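Local coordinates for protein putative epimerase (Burkholderia cenocepacia, PDB 4LW8) that probably acts as an NAD(P)-dependent epimerase or dehydratase on a nucleotide sugar, in the biosynthesis of the lipopolysaccharide O-antigen, at residues 20-25 with 78-83; 37-42 with 62-67; 41-46 with 236-241; 69-74 with 89-94; 231-236 with 247-252. All coordinates share one frame; numbering follows the deposited sequence.

Contact 1: 20-25 with 78-83; sequences RAFVTG and RAAAAD
Two different side-chain settings carry strand 20-24 to helix 74-84: Arg20 swings CG beside its own backbone N (chi1 -65°) and then runs extended to NE, reaching the last turn of the helix, whereas Phe22 turns CG opposite its N (chi1 -176°) and carries its ring toward Ala80. At the polar end, Arg20 NH1 lies 3.0 Å from Asp83 O, which sits at the edge of the guanidinium in its plane. The N-H points poorly, at 125°, and the bond is weak; the stronger partner of the same NH1 is the carbonyl O of Ala84. One nitrogen thus serves two successive carbonyls where the helix runs out, and its positive charge probably suits the negative end of the helix dipole. The Asp83 carboxylate stays apart, with OD1 5.4 Å from Arg20 NH1, so any help from it is long-range. Farther up the strand, Phe22 CZ meets Ala80 CB at 4.4 Å, the methyl approaching the ring obliquely in a loose apolar touch. The Phe22 ring also packs on Leu117 of helix 103-122, and Trp46 of strand 44-49 lies against both Arg20 and Asp83; strand 20-24 itself runs parallel between strands 44-49 and 88-91.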
# COMPACT_ATOMS: atom_id res chain seq x y z
N ARG A 20 -28.83 13.07 -4.59
CA ARG A 20 -27.75 13.04 -5.57
C ARG A 20 -26.73 11.93 -5.33
O ARG A 20 -26.40 11.57 -4.20
CB ARG A 20 -27.04 14.40 -5.59
CG ARG A 20 -27.94 15.53 -6.06
CD ARG A 20 -27.38 16.85 -5.63
NE ARG A 20 -28.07 18.01 -6.15
CZ ARG A 20 -27.47 19.19 -6.30
NH1 ARG A 20 -26.19 19.30 -5.96
NH2 ARG A 20 -28.12 20.23 -6.78
N ALA A 21 -26.24 11.38 -6.44
CA ALA A 21 -25.10 10.47 -6.39
C ALA A 21 -23.95 11.11 -7.14
O ALA A 21 -24.16 11.90 -8.07
CB ALA A 21 -25.45 9.14 -7.00
N PHE A 22 -22.73 10.77 -6.72
CA PHE A 22 -21.52 11.29 -7.33
C PHE A 22 -20.61 10.10 -7.67
O PHE A 22 -20.22 9.33 -6.78
CB PHE A 22 -20.83 12.27 -6.37
CG PHE A 22 -19.60 12.93 -6.93
CD1 PHE A 22 -19.70 13.82 -7.99
CD2 PHE A 22 -18.35 12.69 -6.36
CE1 PHE A 22 -18.57 14.45 -8.49
CE2 PHE A 22 -17.21 13.31 -6.86
CZ PHE A 22 -17.32 14.20 -7.92
N VAL A 23 -20.30 9.93 -8.94
CA VAL A 23 -19.54 8.77 -9.41
C VAL A 23 -18.28 9.21 -10.11
O VAL A 23 -18.35 9.87 -11.13
CB VAL A 23 -20.36 7.90 -10.39
CG1 VAL A 23 -19.56 6.69 -10.83
CG2 VAL A 23 -21.72 7.50 -9.75
N THR A 24 -17.12 8.85 -9.58
CA THR A 24 -15.90 9.14 -10.32
C THR A 24 -15.74 8.14 -11.47
O THR A 24 -16.12 6.98 -11.35
CB THR A 24 -14.66 9.10 -9.42
OG1 THR A 24 -14.48 7.77 -8.90
CG2 THR A 24 -14.80 10.11 -8.27
N GLY A 25 -15.17 8.59 -12.59
CA GLY A 25 -15.03 7.73 -13.77
C GLY A 25 -16.40 7.32 -14.29
O GLY A 25 -16.57 6.20 -14.78
N ARG A 78 -12.42 19.15 -4.55
CA ARG A 78 -13.16 19.73 -3.43
C ARG A 78 -14.36 20.54 -3.95
O ARG A 78 -15.49 20.39 -3.47
CB ARG A 78 -12.24 20.60 -2.58
CG ARG A 78 -12.89 21.14 -1.30
CD ARG A 78 -12.29 22.48 -0.86
NE ARG A 78 -12.43 23.51 -1.90
CZ ARG A 78 -13.56 24.18 -2.16
NH1 ARG A 78 -14.65 23.95 -1.43
NH2 ARG A 78 -13.59 25.08 -3.13
N ALA A 79 -14.11 21.39 -4.95
CA ALA A 79 -15.15 22.23 -5.54
C ALA A 79 -16.25 21.41 -6.22
O ALA A 79 -17.43 21.76 -6.13
CB ALA A 79 -14.54 23.22 -6.52
N ALA A 80 -15.87 20.34 -6.92
CA ALA A 80 -16.85 19.45 -7.53
C ALA A 80 -17.76 18.79 -6.48
O ALA A 80 -18.97 18.70 -6.65
CB ALA A 80 -16.16 18.38 -8.38
N ALA A 81 -17.16 18.30 -5.40
CA ALA A 81 -17.91 17.64 -4.34
C ALA A 81 -18.87 18.59 -3.66
O ALA A 81 -20.02 18.24 -3.36
CB ALA A 81 -16.97 17.04 -3.31
N ALA A 82 -18.39 19.80 -3.39
CA ALA A 82 -19.20 20.79 -2.68
C ALA A 82 -20.41 21.23 -3.52
O ALA A 82 -21.45 21.59 -2.99
CB ALA A 82 -18.34 21.98 -2.27
N ASP A 83 -20.25 21.19 -4.84
CA ASP A 83 -21.31 21.52 -5.79
C ASP A 83 -22.28 20.34 -5.89
O ASP A 83 -23.50 20.51 -5.85
CB ASP A 83 -20.70 21.84 -7.16
CG ASP A 83 -21.70 22.44 -8.16
OD1 ASP A 83 -22.73 23.01 -7.75
OD2 ASP A 83 -21.44 22.34 -9.37

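Contact 2: 37-42 with 62-67; sequences RLQAAG and AQCTLL
In the opening beta-alpha-beta unit of the Rossmann domain, helix 29-40 returns the chain to strand 44-49, and near its end Gln39 reaches out to Gln63 and Cys64 by strand 65-68. CG of Gln39 stands beside the backbone N (chi1 -81°) and the chain continues extended, which sends the amide outward from the helix. Its NE2 arrives 3.5 Å from Cys64 SG, a contact without a hydrogen bond, and 3.9 Å from Gln63 CB. The two glutamine amides do not pair: their planes are turned 73° from each other. A water joins the segments instead. It accepts from Gln39 NE2 at 3.0 Å and donates to Gln63 O at 2.7 Å, so one N-H of the amide has an acceptor and the Gln63 carbonyl is linked to the Gln39 amide through the water. The aliphatic part of Gln39 packs on Val45 of strand 44-49, the parallel neighbour of strand 65-68. The helix itself closes at Gly42, whose positive phi and two bonds back into the last turn, Gly42 N to Gln39 O being 3.0 Å, make a Schellman motif, here the exit from the helix of a beta-alpha-beta crossover.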
# COMPACT_ATOMS: atom_id res chain seq x y z
N ARG A 37 -28.18 1.99 -12.79
CA ARG A 37 -28.60 1.46 -11.49
C ARG A 37 -29.03 2.58 -10.53
O ARG A 37 -30.10 2.52 -9.94
CB ARG A 37 -27.48 0.64 -10.86
CG ARG A 37 -27.58 -0.86 -11.12
CD ARG A 37 -27.24 -1.26 -12.57
NE ARG A 37 -27.33 -2.71 -12.73
CZ ARG A 37 -28.47 -3.35 -12.99
NH1 ARG A 37 -29.60 -2.67 -13.14
NH2 ARG A 37 -28.48 -4.67 -13.09
N LEU A 38 -28.19 3.60 -10.38
CA LEU A 38 -28.47 4.72 -9.50
C LEU A 38 -29.69 5.53 -9.93
O LEU A 38 -30.51 5.91 -9.10
CB LEU A 38 -27.26 5.64 -9.39
CG LEU A 38 -26.09 5.06 -8.59
CD1 LEU A 38 -24.85 5.87 -8.84
CD2 LEU A 38 -26.41 5.04 -7.10
N GLN A 39 -29.80 5.80 -11.23
CA GLN A 39 -30.95 6.52 -11.76
C GLN A 39 -32.26 5.79 -11.48
O GLN A 39 -33.25 6.40 -11.10
CB GLN A 39 -30.79 6.75 -13.26
CG GLN A 39 -29.90 7.95 -13.59
CD GLN A 39 -29.53 8.03 -15.05
OE1 GLN A 39 -29.77 7.09 -15.81
NE2 GLN A 39 -28.95 9.15 -15.45
N ALA A 40 -32.25 4.47 -11.66
CA ALA A 40 -33.45 3.66 -11.40
C ALA A 40 -33.77 3.60 -9.91
O ALA A 40 -34.91 3.39 -9.54
CB ALA A 40 -33.28 2.25 -11.96
N ALA A 41 -32.76 3.77 -9.07
CA ALA A 41 -32.99 3.80 -7.63
C ALA A 41 -33.39 5.21 -7.18
O ALA A 41 -33.57 5.46 -5.99
CB ALA A 41 -31.75 3.36 -6.88
N GLY A 42 -33.51 6.12 -8.14
CA GLY A 42 -34.03 7.45 -7.89
C GLY A 42 -33.04 8.58 -7.67
O GLY A 42 -33.44 9.67 -7.26
N ALA A 62 -27.26 11.13 -20.82
CA ALA A 62 -28.05 12.30 -21.19
C ALA A 62 -28.57 13.04 -19.96
O ALA A 62 -28.68 14.26 -19.96
CB ALA A 62 -29.20 11.90 -22.10
N GLN A 63 -28.88 12.31 -18.90
CA GLN A 63 -29.39 12.94 -17.68
C GLN A 63 -28.35 13.00 -16.56
O GLN A 63 -28.69 13.21 -15.40
CB GLN A 63 -30.63 12.20 -17.20
CG GLN A 63 -31.81 12.32 -18.15
CD GLN A 63 -33.03 11.59 -17.65
OE1 GLN A 63 -34.12 12.17 -17.56
NE2 GLN A 63 -32.88 10.30 -17.34
N CYS A 64 -27.08 12.81 -16.90
CA CYS A 64 -26.02 12.92 -15.91
C CYS A 64 -25.37 14.29 -15.93
O CYS A 64 -25.22 14.88 -16.99
CB CYS A 64 -24.97 11.84 -16.14
SG CYS A 64 -25.62 10.17 -15.93
N THR A 65 -25.00 14.79 -14.76
CA THR A 65 -24.25 16.03 -14.67
C THR A 65 -22.76 15.67 -14.63
O THR A 65 -22.31 15.02 -13.70
CB THR A 65 -24.65 16.85 -13.43
OG1 THR A 65 -26.05 17.18 -13.49
CG2 THR A 65 -23.84 18.14 -13.35
N LEU A 66 -22.02 16.07 -15.67
CA LEU A 66 -20.62 15.67 -15.84
C LEU A 66 -19.67 16.80 -15.50
O LEU A 66 -19.69 17.84 -16.16
CB LEU A 66 -20.37 15.21 -17.28
CG LEU A 66 -21.30 14.10 -17.78
CD1 LEU A 66 -20.96 13.73 -19.21
CD2 LEU A 66 -21.18 12.90 -16.89
N LEU A 67 -18.83 16.60 -14.50
CA LEU A 67 -17.90 17.64 -14.07
C LEU A 67 -16.44 17.31 -14.48
O LEU A 67 -15.90 16.28 -14.08
CB LEU A 67 -18.00 17.83 -12.55
CG LEU A 67 -19.38 18.09 -11.92
CD1 LEU A 67 -19.26 18.27 -10.40
CD2 LEU A 67 -20.07 19.29 -12.54
O HOH W 1 -29.30 11.44 -13.52

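Contact 3: 41-46 with 236-241; sequences AGYDVW and KLIEAA
The Tyr43 ring is approached obliquely by Ile238, whose CG2 comes nearest at the phenol end, 3.7 Å from Tyr43 OH and 4.5 Å from CZ. The rest of the ring lies among Leu38 of helix 29-40, Ala21 of strand 20-24 and Arg19. On the helix side, chi1 of Ile238 (-73°) sets CG1 beside the backbone N, which leaves CG2 opposite that N, and CG2 does the touching. Ile238 also packs on Ala130 and Leu132, so one side chain joins helix 227-240 both to strand 130-134 and to Tyr43, close to strand 44-49. At the margin, Ala41 CB comes within 4.4 Å of Glu239 OE2, a glancing approach.

The second flat group, the Trp46 indole, takes no part across the contact. Its NE1 donates to Asp44 OD2 at 3.0 Å with a fairly straight N-H; the acceptor lies nearly in the indole plane, yet the indole comes from above the carboxylate, 71° out of its plane. Arg16 forms a salt bridge to the same oxygen, so OD2 is gripped twice. On the helix, Lys236 NZ and Glu239 OE1 form a long salt bridge of 3.7 Å. Asp44 is thus engaged by Trp46 and Arg16, and Glu239 distantly by Lys236, while no hydrogen bond spans the contact: the two segments meet through one methyl against a tyrosine and little else, so shape rather than bonding directs the fit.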
# COMPACT_ATOMS: atom_id res chain seq x y z
N ALA A 41 -32.76 3.77 -9.07
CA ALA A 41 -32.99 3.80 -7.63
C ALA A 41 -33.39 5.21 -7.18
O ALA A 41 -33.57 5.46 -5.99
CB ALA A 41 -31.75 3.36 -6.88
N GLY A 42 -33.51 6.12 -8.14
CA GLY A 42 -34.03 7.45 -7.89
C GLY A 42 -33.04 8.58 -7.67
O GLY A 42 -33.44 9.67 -7.26
N TYR A 43 -31.75 8.35 -7.93
CA TYR A 43 -30.74 9.39 -7.74
C TYR A 43 -30.60 10.34 -8.93
O TYR A 43 -30.80 9.94 -10.08
CB TYR A 43 -29.36 8.79 -7.46
CG TYR A 43 -29.19 8.11 -6.11
CD1 TYR A 43 -28.73 8.81 -5.00
CD2 TYR A 43 -29.48 6.75 -5.96
CE1 TYR A 43 -28.57 8.19 -3.76
CE2 TYR A 43 -29.32 6.12 -4.73
CZ TYR A 43 -28.87 6.84 -3.64
OH TYR A 43 -28.72 6.21 -2.42
N ASP A 44 -30.24 11.58 -8.65
CA ASP A 44 -29.70 12.49 -9.66
C ASP A 44 -28.21 12.19 -9.75
O ASP A 44 -27.47 12.45 -8.80
CB ASP A 44 -29.97 13.96 -9.29
CG ASP A 44 -29.43 14.94 -10.33
OD1 ASP A 44 -29.17 14.55 -11.49
OD2 ASP A 44 -29.27 16.13 -9.97
N VAL A 45 -27.77 11.64 -10.87
CA VAL A 45 -26.39 11.16 -10.97
C VAL A 45 -25.46 12.24 -11.50
O VAL A 45 -25.66 12.76 -12.60
CB VAL A 45 -26.30 9.91 -11.88
CG1 VAL A 45 -24.86 9.45 -12.04
CG2 VAL A 45 -27.14 8.80 -11.30
N TRP A 46 -24.47 12.60 -10.68
CA TRP A 46 -23.35 13.48 -11.06
C TRP A 46 -22.09 12.64 -11.15
O TRP A 46 -22.03 11.56 -10.58
CB TRP A 46 -23.11 14.60 -10.05
CG TRP A 46 -24.23 15.56 -9.83
CD1 TRP A 46 -25.56 15.27 -9.71
CD2 TRP A 46 -24.11 16.98 -9.69
NE1 TRP A 46 -26.28 16.42 -9.51
CE2 TRP A 46 -25.42 17.49 -9.49
CE3 TRP A 46 -23.04 17.87 -9.72
CZ2 TRP A 46 -25.67 18.85 -9.32
CZ3 TRP A 46 -23.29 19.22 -9.55
CH2 TRP A 46 -24.60 19.70 -9.35
N LYS A 236 -26.70 -2.17 -3.92
CA LYS A 236 -27.14 -2.78 -2.66
C LYS A 236 -26.20 -2.40 -1.52
O LYS A 236 -26.64 -2.17 -0.39
CB LYS A 236 -27.23 -4.30 -2.80
CG LYS A 236 -28.48 -4.77 -3.53
CD LYS A 236 -29.71 -4.52 -2.65
CE LYS A 236 -30.99 -5.05 -3.27
NZ LYS A 236 -31.42 -4.23 -4.44
N LEU A 237 -24.90 -2.32 -1.80
CA LEU A 237 -23.94 -1.88 -0.80
C LEU A 237 -24.15 -0.41 -0.42
O LEU A 237 -24.01 -0.02 0.74
CB LEU A 237 -22.51 -2.10 -1.28
CG LEU A 237 -22.14 -3.59 -1.35
CD1 LEU A 237 -20.76 -3.74 -1.98
CD2 LEU A 237 -22.17 -4.22 0.05
N ILE A 238 -24.47 0.41 -1.41
CA ILE A 238 -24.83 1.80 -1.16
C ILE A 238 -26.05 1.88 -0.22
O ILE A 238 -26.01 2.57 0.80
CB ILE A 238 -25.13 2.54 -2.49
CG1 ILE A 238 -23.83 2.81 -3.27
CG2 ILE A 238 -25.91 3.82 -2.24
CD1 ILE A 238 -22.84 3.73 -2.56
N GLU A 239 -27.10 1.13 -0.54
CA GLU A 239 -28.36 1.22 0.21
C GLU A 239 -28.18 0.73 1.66
O GLU A 239 -28.74 1.31 2.59
CB GLU A 239 -29.45 0.39 -0.47
CG GLU A 239 -29.85 0.92 -1.83
CD GLU A 239 -30.74 -0.03 -2.61
OE1 GLU A 239 -30.76 -1.25 -2.31
OE2 GLU A 239 -31.42 0.45 -3.53
N ALA A 240 -27.40 -0.33 1.84
CA ALA A 240 -27.18 -0.88 3.17
C ALA A 240 -26.12 -0.09 3.94
O ALA A 240 -26.12 -0.08 5.17
CB ALA A 240 -26.77 -2.35 3.08
N ALA A 241 -25.23 0.58 3.20
CA ALA A 241 -24.14 1.36 3.80
C ALA A 241 -23.41 0.70 5.00
O ALA A 241 -23.33 1.31 6.08
CB ALA A 241 -24.67 2.72 4.22

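Contact 4: 69-74 with 89-94; sequences VDLLDA and VVHLAA
Leu71 belongs to the loop after strand 65-68, and Ala93 to the loop that leaves strand 88-91; both lie at the carboxyl ends of parallel strands in the Rossmann fold, the side on which this family holds its dinucleotide. Leu71 sets CG beside its backbone N (chi1 -75°), and its two methyls divide the work. CD1 meets Ala93 CB at 3.6 Å and passes 4.0 Å from Ala93 O, while CD2 comes obliquely to the His91 ring, 4.2 Å from CE1. The leucine thus bridges the loop after strand 65-68 and the end of strand 88-91 with its following loop, and also touches Met77 of helix 74-84.

A second shell holds both partners in place. His91 is hydrogen-bonded at both ring nitrogens, ND1 with Thr24 OG1 and NE2 with Thr114 OG1, which should limit rotation of the imidazole beside CD2. Thr24 OG1 also bonds Ala93 N, so a single hydroxyl links strand 20-24 to the ring and to the loop that carries the methyl. Leu71 O, in turn, accepts from Asn116 ND2 of helix 103-122. The loop is folded into a type I turn, Asp73 N to Asp70 O being 2.8 Å, and Asp73 then caps helix 74-84 through Ala76 N. Within that turn lies an Asx turn: Leu72 N donates to Asp70 OD1 at 3.2 Å and 164°, coming from above the carboxylate plane.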
# COMPACT_ATOMS: atom_id res chain seq x y z
N VAL A 69 -12.99 16.95 -13.92
CA VAL A 69 -12.12 16.94 -12.75
C VAL A 69 -10.98 15.93 -12.90
O VAL A 69 -11.21 14.75 -13.17
CB VAL A 69 -12.91 16.59 -11.44
CG1 VAL A 69 -12.00 16.71 -10.27
CG2 VAL A 69 -14.12 17.51 -11.26
N ASP A 70 -9.75 16.39 -12.73
CA ASP A 70 -8.62 15.48 -12.59
C ASP A 70 -8.50 15.05 -11.12
O ASP A 70 -8.46 15.90 -10.23
CB ASP A 70 -7.34 16.15 -13.11
CG ASP A 70 -6.07 15.42 -12.70
OD1 ASP A 70 -6.09 14.17 -12.56
OD2 ASP A 70 -5.03 16.10 -12.52
N LEU A 71 -8.46 13.75 -10.85
CA LEU A 71 -8.37 13.23 -9.47
C LEU A 71 -7.18 13.79 -8.69
O LEU A 71 -7.25 13.98 -7.47
CB LEU A 71 -8.29 11.71 -9.48
CG LEU A 71 -9.55 10.89 -9.77
CD1 LEU A 71 -9.14 9.45 -10.03
CD2 LEU A 71 -10.52 10.97 -8.61
N LEU A 72 -6.08 14.06 -9.39
CA LEU A 72 -4.89 14.60 -8.72
C LEU A 72 -5.02 16.10 -8.44
O LEU A 72 -4.17 16.71 -7.80
CB LEU A 72 -3.63 14.28 -9.53
CG LEU A 72 -3.28 12.79 -9.65
CD1 LEU A 72 -1.90 12.59 -10.31
CD2 LEU A 72 -3.32 12.11 -8.27
N ASP A 73 -6.10 16.70 -8.92
CA ASP A 73 -6.39 18.12 -8.69
C ASP A 73 -7.28 18.25 -7.44
O ASP A 73 -8.51 18.23 -7.54
CB ASP A 73 -7.07 18.72 -9.93
CG ASP A 73 -7.23 20.22 -9.85
OD1 ASP A 73 -7.10 20.79 -8.74
OD2 ASP A 73 -7.48 20.81 -10.93
N ALA A 74 -6.64 18.35 -6.28
CA ALA A 74 -7.35 18.26 -5.00
C ALA A 74 -8.39 19.36 -4.88
O ALA A 74 -9.51 19.12 -4.43
CB ALA A 74 -6.35 18.31 -3.82
N VAL A 89 -21.76 8.03 -2.97
CA VAL A 89 -20.58 8.18 -3.80
C VAL A 89 -20.10 6.81 -4.27
O VAL A 89 -20.04 5.87 -3.48
CB VAL A 89 -19.42 8.89 -3.04
CG1 VAL A 89 -18.16 8.94 -3.88
CG2 VAL A 89 -19.85 10.30 -2.62
N VAL A 90 -19.78 6.68 -5.56
CA VAL A 90 -19.16 5.46 -6.04
C VAL A 90 -17.86 5.84 -6.72
O VAL A 90 -17.85 6.59 -7.69
CB VAL A 90 -20.06 4.66 -7.01
CG1 VAL A 90 -19.38 3.31 -7.37
CG2 VAL A 90 -21.39 4.38 -6.38
N HIS A 91 -16.76 5.34 -6.19
CA HIS A 91 -15.45 5.69 -6.71
C HIS A 91 -14.95 4.61 -7.67
O HIS A 91 -14.50 3.56 -7.23
CB HIS A 91 -14.48 5.86 -5.55
CG HIS A 91 -13.08 6.18 -5.96
ND1 HIS A 91 -12.77 7.07 -6.96
CD2 HIS A 91 -11.89 5.73 -5.46
CE1 HIS A 91 -11.45 7.16 -7.07
NE2 HIS A 91 -10.90 6.37 -6.17
N LEU A 92 -15.06 4.88 -8.96
CA LEU A 92 -14.69 3.90 -10.00
C LEU A 92 -13.42 4.30 -10.74
O LEU A 92 -12.79 3.46 -11.38
CB LEU A 92 -15.82 3.74 -11.03
CG LEU A 92 -17.18 3.32 -10.44
CD1 LEU A 92 -18.28 3.37 -11.51
CD2 LEU A 92 -17.08 1.93 -9.80
N ALA A 93 -13.08 5.59 -10.69
CA ALA A 93 -11.95 6.11 -11.46
C ALA A 93 -10.63 5.56 -10.94
O ALA A 93 -10.33 5.68 -9.75
CB ALA A 93 -11.95 7.64 -11.43
N ALA A 94 -9.84 4.97 -11.83
CA ALA A 94 -8.52 4.44 -11.47
C ALA A 94 -7.64 4.42 -12.70
O ALA A 94 -8.13 4.62 -13.82
CB ALA A 94 -8.63 3.02 -10.86

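Contact 5: 231-236 with 247-252; sequences TAAYLK and FNVCSE
Val249 offers one methyl to each of two neighbours on helix 227-240, in a beta-alpha-beta crossover whose strands are 221-226 and 246-249. CG1, set opposite the backbone N (chi1 178°), meets Ala233 CB at 3.9 Å; CG2, placed beside the backbone N, comes to Tyr234 CE1 at 4.1 Å, arriving at the edge of the ring and near its plane. The valine fork therefore straddles consecutive helix residues, and the small Ala233 probably allows the close approach of the strand, Ala233 CA lying 7.2 Å from Val249 CA. All three residues are buried, and no hydrogen bond crosses between the segments.

Outward from this core, Tyr234 lies over strand 180-189, against Ala183 and Pro185, and also touches Met34 of helix 29-40, so its ring is lodged between the helix layer and the sheet. Val249 is hydrogen-bonded through its backbone to Arg184 and Phe186 of that same strand. The helical turn that carries Ala233 is regular, with Leu235 N bonding Thr231 O at 2.9 Å. Next to Val249, Asn248 spends its amide on other partners: OD1 is hydrogen-bonded to Tyr140 OH, and ND2 donates to Ser292 O.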
# COMPACT_ATOMS: atom_id res chain seq x y z
N THR A 231 -22.81 -4.02 -10.74
CA THR A 231 -23.30 -2.70 -10.36
C THR A 231 -24.60 -2.82 -9.53
O THR A 231 -24.85 -1.97 -8.68
CB THR A 231 -23.48 -1.80 -11.60
OG1 THR A 231 -24.31 -2.45 -12.56
CG2 THR A 231 -22.10 -1.53 -12.23
N ALA A 232 -25.40 -3.86 -9.77
CA ALA A 232 -26.57 -4.10 -8.91
C ALA A 232 -26.12 -4.36 -7.47
O ALA A 232 -26.74 -3.89 -6.53
CB ALA A 232 -27.41 -5.26 -9.44
N ALA A 233 -25.04 -5.11 -7.31
CA ALA A 233 -24.44 -5.36 -5.99
C ALA A 233 -23.89 -4.07 -5.36
O ALA A 233 -24.07 -3.83 -4.17
CB ALA A 233 -23.33 -6.40 -6.11
N TYR A 234 -23.23 -3.26 -6.18
CA TYR A 234 -22.72 -1.97 -5.73
C TYR A 234 -23.86 -1.11 -5.17
O TYR A 234 -23.74 -0.50 -4.10
CB TYR A 234 -22.02 -1.23 -6.88
CG TYR A 234 -20.62 -1.72 -7.25
CD1 TYR A 234 -20.09 -2.88 -6.68
CD2 TYR A 234 -19.82 -1.00 -8.14
CE1 TYR A 234 -18.81 -3.32 -7.01
CE2 TYR A 234 -18.53 -1.44 -8.48
CZ TYR A 234 -18.03 -2.61 -7.90
OH TYR A 234 -16.76 -3.07 -8.22
N LEU A 235 -24.99 -1.09 -5.87
CA LEU A 235 -26.14 -0.32 -5.41
C LEU A 235 -26.65 -0.85 -4.06
O LEU A 235 -26.97 -0.06 -3.17
CB LEU A 235 -27.27 -0.34 -6.44
CG LEU A 235 -28.57 0.33 -5.97
CD1 LEU A 235 -28.37 1.81 -5.68
CD2 LEU A 235 -29.70 0.10 -6.97
N LYS A 236 -26.70 -2.17 -3.92
CA LYS A 236 -27.14 -2.78 -2.66
C LYS A 236 -26.20 -2.40 -1.52
O LYS A 236 -26.64 -2.17 -0.39
CB LYS A 236 -27.23 -4.30 -2.80
CG LYS A 236 -28.48 -4.77 -3.53
CD LYS A 236 -29.71 -4.52 -2.65
CE LYS A 236 -30.99 -5.05 -3.27
NZ LYS A 236 -31.42 -4.23 -4.44
N PHE A 247 -16.08 -6.16 0.88
CA PHE A 247 -16.88 -7.24 0.29
C PHE A 247 -16.36 -7.73 -1.06
O PHE A 247 -16.16 -6.92 -1.97
CB PHE A 247 -18.34 -6.80 0.09
CG PHE A 247 -19.06 -6.43 1.36
CD1 PHE A 247 -19.01 -5.15 1.86
CD2 PHE A 247 -19.82 -7.38 2.03
CE1 PHE A 247 -19.69 -4.82 3.03
CE2 PHE A 247 -20.50 -7.06 3.20
CZ PHE A 247 -20.43 -5.78 3.70
N ASN A 248 -16.13 -9.03 -1.18
CA ASN A 248 -15.99 -9.64 -2.50
C ASN A 248 -17.27 -9.41 -3.30
O ASN A 248 -18.38 -9.50 -2.76
CB ASN A 248 -15.75 -11.15 -2.38
CG ASN A 248 -14.37 -11.49 -1.85
OD1 ASN A 248 -13.46 -10.66 -1.87
ND2 ASN A 248 -14.21 -12.72 -1.38
N VAL A 249 -17.13 -9.10 -4.58
CA VAL A 249 -18.27 -9.11 -5.50
C VAL A 249 -17.89 -10.05 -6.64
O VAL A 249 -16.92 -9.80 -7.36
CB VAL A 249 -18.63 -7.69 -6.02
CG1 VAL A 249 -19.79 -7.74 -7.01
CG2 VAL A 249 -18.99 -6.78 -4.84
N CYS A 250 -18.61 -11.16 -6.76
CA CYS A 250 -18.21 -12.27 -7.65
C CYS A 250 -19.38 -13.20 -7.90
O CYS A 250 -20.40 -13.12 -7.21
CB CYS A 250 -17.05 -13.05 -7.04
SG CYS A 250 -17.41 -13.63 -5.37
N SER A 251 -19.24 -14.09 -8.89
CA SER A 251 -20.32 -14.99 -9.30
C SER A 251 -20.28 -16.28 -8.51
O SER A 251 -21.26 -17.01 -8.48
CB SER A 251 -20.20 -15.32 -10.80
OG SER A 251 -19.16 -16.29 -11.01
N GLU A 252 -19.13 -16.57 -7.91
CA GLU A 252 -18.85 -17.83 -7.21
C GLU A 252 -18.78 -19.01 -8.19
O GLU A 252 -18.75 -20.16 -7.77
CB GLU A 252 -19.90 -18.13 -6.13
CG GLU A 252 -19.94 -17.10 -5.01
CD GLU A 252 -20.92 -17.48 -3.91
OE1 GLU A 252 -22.02 -17.97 -4.24
OE2 GLU A 252 -20.59 -17.28 -2.72

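Overall arrangement
All five contacts serve one Rossmann sheet, yet they differ with depth. Contact 5 is wholly buried and apolar; contacts 1, 3 and 4 are partly buried, and contact 2 lies at the surface, where a water does the joining. Helix 227-240 supplies both contact 3 and contact 5, which share Lys236, while contacts 2 and 3 share Ala41 and Gly42. Contacts 1 and 4 meet along neighbouring strands 20-24 and 88-91, with Phe22 O bonded to Val90 N. Contacts 1 and 5 stay about 8 Å apart at nearest atoms. Hydrogen bonding between segments is weak in contact 1, water-borne in contact 2 and absent from the remaining three.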